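Local coordinates for BMC domain protein (Clostridiales bacterium 1_7_47FAA, PDB 4OLO) that probably forms hexameric tiles of the shell of a glycyl-radical propanediol microcompartment and offers an iron-sulfur cluster site, here empty, at residues 1-14 with 32-44. Sequence-based numbering, arbitrary orientation.
Sequences MEYRIIKSPTQGTI and ADAIGLIQGRMIE
Glu-2 pairs with Gln-39, Arg-4 with Leu-37 and Ile-6 with Ile-35, each through two backbone hydrogen bonds, so that strands 2-7 and 34-39 run antiparallel at 164°, their axes 4.6 Å apart at closest. A seventh bond, from Ser-8 N to Asp-33 O (2.8 Å), carries the ladder just past the strand ends.

The side chains divide between the two faces. On the one bearing Tyr-3 and Ile-38, the phenol ring is covered on one face by Ile-38 CG2, a CH-pi contact 4.2 Å from the ring centroid and displaced toward the rim. The same methyl meets Met-1 SD at 3.8 Å. That sulfur also rests against Glu-44 CB (3.6 Å), the side chains of Met-1 and Glu-44 lying alongside each other and pointing opposite ways, while Glu-44 OE1 accepts the backbone N-H of Arg-41 through its anti lone pair. Helix 80-95 packs on this face, with Met-87 touching Ile-38 and Val-83 touching Ile-5.

On the other face Ile-6 CD1 reaches Leu-37 CD1 (3.7 Å). With CG1 set anti to its carbonyl carbon (chi1 -56°), Ile-35 extends CD1 to CB and CG of Pro-9, 3.6 Å from CB, and Ile-14 CG1 lies 4.0 Å from the same Ile-35 CD1. Glu-2 forms a salt bridge with Arg-41, and Arg-4 one with Glu-94, both of a neighbouring subunit.

Strand 34-39 is thus paired on both edges, with 2-7 and 73-78, within the antiparallel sheet of an alpha+beta BMC domain, the building block of hexameric microcompartment shell proteins.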
# COMPACT_ATOMS: atom_id res chain seq x y z
N MET B 1 18.15 -5.67 -4.21
CA MET B 1 17.44 -6.71 -3.47
C MET B 1 18.07 -6.91 -2.08
O MET B 1 19.24 -6.60 -1.90
CB MET B 1 17.48 -8.04 -4.24
CG MET B 1 17.00 -7.95 -5.67
SD MET B 1 16.30 -9.52 -6.25
CE MET B 1 17.80 -10.43 -6.73
N GLU B 2 17.31 -7.47 -1.12
CA GLU B 2 17.82 -7.86 0.19
C GLU B 2 18.00 -9.38 0.20
O GLU B 2 17.12 -10.11 -0.27
CB GLU B 2 16.84 -7.49 1.30
CG GLU B 2 16.90 -6.05 1.75
CD GLU B 2 15.99 -5.85 2.94
OE1 GLU B 2 14.78 -5.61 2.73
OE2 GLU B 2 16.46 -6.04 4.09
N TYR B 3 19.10 -9.86 0.78
CA TYR B 3 19.44 -11.28 0.85
C TYR B 3 19.72 -11.66 2.27
O TYR B 3 20.50 -11.00 2.94
CB TYR B 3 20.72 -11.56 0.03
CG TYR B 3 20.64 -11.24 -1.44
CD1 TYR B 3 20.83 -9.93 -1.90
CD2 TYR B 3 20.43 -12.24 -2.39
CE1 TYR B 3 20.78 -9.63 -3.26
CE2 TYR B 3 20.41 -11.96 -3.75
CZ TYR B 3 20.56 -10.64 -4.18
OH TYR B 3 20.56 -10.38 -5.51
N ARG B 4 19.14 -12.77 2.73
CA ARG B 4 19.39 -13.30 4.07
C ARG B 4 19.37 -14.80 4.02
O ARG B 4 18.70 -15.38 3.16
CB ARG B 4 18.34 -12.81 5.11
CG ARG B 4 18.24 -11.29 5.29
CD ARG B 4 19.43 -10.71 6.03
NE ARG B 4 19.35 -10.97 7.45
CZ ARG B 4 18.81 -10.12 8.32
NH1 ARG B 4 18.35 -8.95 7.90
NH2 ARG B 4 18.75 -10.42 9.60
N ILE B 5 20.05 -15.44 4.94
CA ILE B 5 20.03 -16.89 5.08
C ILE B 5 19.69 -17.24 6.55
O ILE B 5 20.20 -16.59 7.46
CB ILE B 5 21.36 -17.54 4.57
CG1 ILE B 5 21.22 -19.07 4.50
CG2 ILE B 5 22.58 -17.11 5.44
CD1 ILE B 5 22.30 -19.80 3.76
N ILE B 6 18.83 -18.23 6.76
CA ILE B 6 18.53 -18.73 8.11
C ILE B 6 19.06 -20.17 8.15
O ILE B 6 18.58 -21.02 7.41
CB ILE B 6 17.02 -18.65 8.50
CG1 ILE B 6 16.50 -17.22 8.51
CG2 ILE B 6 16.76 -19.37 9.83
CD1 ILE B 6 14.94 -17.12 8.47
N LYS B 7 20.05 -20.43 9.01
CA LYS B 7 20.65 -21.75 9.20
C LYS B 7 19.96 -22.48 10.33
O LYS B 7 19.70 -21.90 11.39
CB LYS B 7 22.16 -21.62 9.43
CG LYS B 7 22.89 -21.18 8.17
CD LYS B 7 24.33 -20.81 8.40
CE LYS B 7 24.94 -20.34 7.10
NZ LYS B 7 26.42 -20.43 7.12
N SER B 8 19.61 -23.75 10.08
CA SER B 8 18.88 -24.65 11.01
C SER B 8 17.58 -23.98 11.47
O SER B 8 17.43 -23.68 12.65
CB SER B 8 19.76 -25.08 12.18
OG SER B 8 20.96 -25.68 11.70
N PRO B 9 16.65 -23.66 10.54
CA PRO B 9 15.42 -22.97 10.96
C PRO B 9 14.54 -23.83 11.86
O PRO B 9 14.52 -25.05 11.71
CB PRO B 9 14.71 -22.67 9.64
CG PRO B 9 15.22 -23.73 8.70
CD PRO B 9 16.65 -23.91 9.08
N THR B 10 13.80 -23.19 12.78
CA THR B 10 12.87 -23.91 13.64
C THR B 10 11.61 -24.20 12.82
O THR B 10 11.41 -23.59 11.77
CB THR B 10 12.54 -23.08 14.90
OG1 THR B 10 11.72 -21.98 14.54
CG2 THR B 10 13.78 -22.60 15.63
N GLN B 11 10.75 -25.10 13.32
CA GLN B 11 9.48 -25.41 12.67
C GLN B 11 8.58 -24.15 12.63
O GLN B 11 7.98 -23.87 11.59
CB GLN B 11 8.77 -26.60 13.34
CG GLN B 11 7.65 -27.24 12.49
CD GLN B 11 8.02 -27.46 11.03
OE1 GLN B 11 8.96 -28.21 10.69
NE2 GLN B 11 7.32 -26.77 10.14
N GLY B 12 8.60 -23.36 13.71
CA GLY B 12 7.87 -22.09 13.83
C GLY B 12 8.22 -21.10 12.74
O GLY B 12 7.32 -20.45 12.19
N THR B 13 9.52 -21.02 12.38
CA THR B 13 10.05 -20.15 11.32
C THR B 13 9.48 -20.61 9.99
O THR B 13 8.99 -19.78 9.21
CB THR B 13 11.59 -20.13 11.32
OG1 THR B 13 12.06 -19.86 12.63
CG2 THR B 13 12.16 -19.09 10.39
N ILE B 14 9.53 -21.93 9.73
CA ILE B 14 8.97 -22.55 8.53
C ILE B 14 7.45 -22.29 8.47
O ILE B 14 6.94 -21.92 7.41
CB ILE B 14 9.36 -24.06 8.48
CG1 ILE B 14 10.87 -24.19 8.19
CG2 ILE B 14 8.54 -24.81 7.44
CD1 ILE B 14 11.52 -25.46 8.70
N ALA B 32 14.29 -28.63 5.80
CA ALA B 32 15.38 -27.77 5.34
C ALA B 32 16.45 -27.50 6.41
O ALA B 32 16.15 -27.11 7.54
CB ALA B 32 14.85 -26.45 4.80
N ASP B 33 17.70 -27.71 6.01
CA ASP B 33 18.94 -27.47 6.74
C ASP B 33 19.15 -25.94 6.77
O ASP B 33 19.61 -25.40 7.76
CB ASP B 33 20.06 -28.16 5.95
CG ASP B 33 21.32 -28.49 6.69
OD1 ASP B 33 22.16 -27.58 6.87
OD2 ASP B 33 21.54 -29.69 6.99
N ALA B 34 18.81 -25.25 5.66
CA ALA B 34 18.93 -23.81 5.52
C ALA B 34 17.78 -23.21 4.71
O ALA B 34 17.13 -23.91 3.93
CB ALA B 34 20.27 -23.45 4.89
N ILE B 35 17.51 -21.91 4.91
CA ILE B 35 16.50 -21.13 4.19
C ILE B 35 17.19 -19.89 3.71
O ILE B 35 17.68 -19.12 4.53
CB ILE B 35 15.22 -20.75 5.01
CG1 ILE B 35 14.51 -21.96 5.62
CG2 ILE B 35 14.23 -19.95 4.14
CD1 ILE B 35 13.33 -21.60 6.50
N GLY B 36 17.23 -19.71 2.38
CA GLY B 36 17.73 -18.50 1.73
C GLY B 36 16.54 -17.59 1.44
O GLY B 36 15.52 -18.05 0.90
N LEU B 37 16.63 -16.33 1.84
CA LEU B 37 15.52 -15.38 1.64
C LEU B 37 15.96 -14.22 0.77
O LEU B 37 17.05 -13.70 0.95
CB LEU B 37 15.00 -14.83 2.99
CG LEU B 37 14.39 -15.83 3.99
CD1 LEU B 37 14.21 -15.19 5.34
CD2 LEU B 37 13.08 -16.45 3.48
N ILE B 38 15.13 -13.86 -0.21
CA ILE B 38 15.41 -12.76 -1.13
C ILE B 38 14.15 -11.92 -1.25
O ILE B 38 13.07 -12.45 -1.52
CB ILE B 38 16.02 -13.14 -2.53
CG1 ILE B 38 17.19 -14.15 -2.45
CG2 ILE B 38 16.51 -11.91 -3.29
CD1 ILE B 38 16.80 -15.48 -2.91
N GLN B 39 14.29 -10.61 -0.98
CA GLN B 39 13.19 -9.66 -1.07
C GLN B 39 13.57 -8.56 -2.05
O GLN B 39 14.67 -8.02 -1.97
CB GLN B 39 12.85 -9.06 0.30
CG GLN B 39 11.48 -8.38 0.34
CD GLN B 39 11.08 -7.90 1.72
OE1 GLN B 39 11.10 -8.63 2.71
NE2 GLN B 39 10.67 -6.66 1.83
N GLY B 40 12.64 -8.24 -2.93
CA GLY B 40 12.82 -7.19 -3.92
C GLY B 40 11.52 -6.88 -4.62
O GLY B 40 10.45 -7.28 -4.17
N ARG B 41 11.62 -6.15 -5.75
CA ARG B 41 10.49 -5.84 -6.60
C ARG B 41 10.09 -7.14 -7.30
O ARG B 41 10.94 -8.03 -7.49
CB ARG B 41 10.89 -4.76 -7.59
CG ARG B 41 10.98 -3.37 -6.94
CD ARG B 41 11.41 -2.26 -7.88
NE ARG B 41 12.61 -2.60 -8.66
CZ ARG B 41 13.86 -2.31 -8.31
NH1 ARG B 41 14.12 -1.68 -7.17
NH2 ARG B 41 14.87 -2.66 -9.10
N MET B 42 8.80 -7.29 -7.63
CA MET B 42 8.35 -8.54 -8.24
C MET B 42 9.12 -9.00 -9.46
O MET B 42 9.46 -10.18 -9.54
CB MET B 42 6.84 -8.58 -8.47
CG MET B 42 6.31 -10.00 -8.40
SD MET B 42 4.72 -10.13 -9.21
CE MET B 42 3.59 -10.17 -7.76
N ILE B 43 9.43 -8.08 -10.39
CA ILE B 43 10.17 -8.39 -11.61
C ILE B 43 11.54 -9.03 -11.27
O ILE B 43 11.89 -10.05 -11.85
CB ILE B 43 10.25 -7.13 -12.53
CG1 ILE B 43 10.74 -7.47 -13.94
CG2 ILE B 43 11.04 -5.97 -11.88
CD1 ILE B 43 10.46 -6.45 -14.95
N GLU B 44 12.25 -8.48 -10.27
CA GLU B 44 13.55 -8.96 -9.79
C GLU B 44 13.41 -10.36 -9.17
O GLU B 44 14.27 -11.22 -9.42
CB GLU B 44 14.10 -8.02 -8.71
CG GLU B 44 14.02 -6.54 -9.00
CD GLU B 44 14.74 -5.73 -7.95
OE1 GLU B 44 14.20 -5.53 -6.84
OE2 GLU B 44 15.88 -5.31 -8.25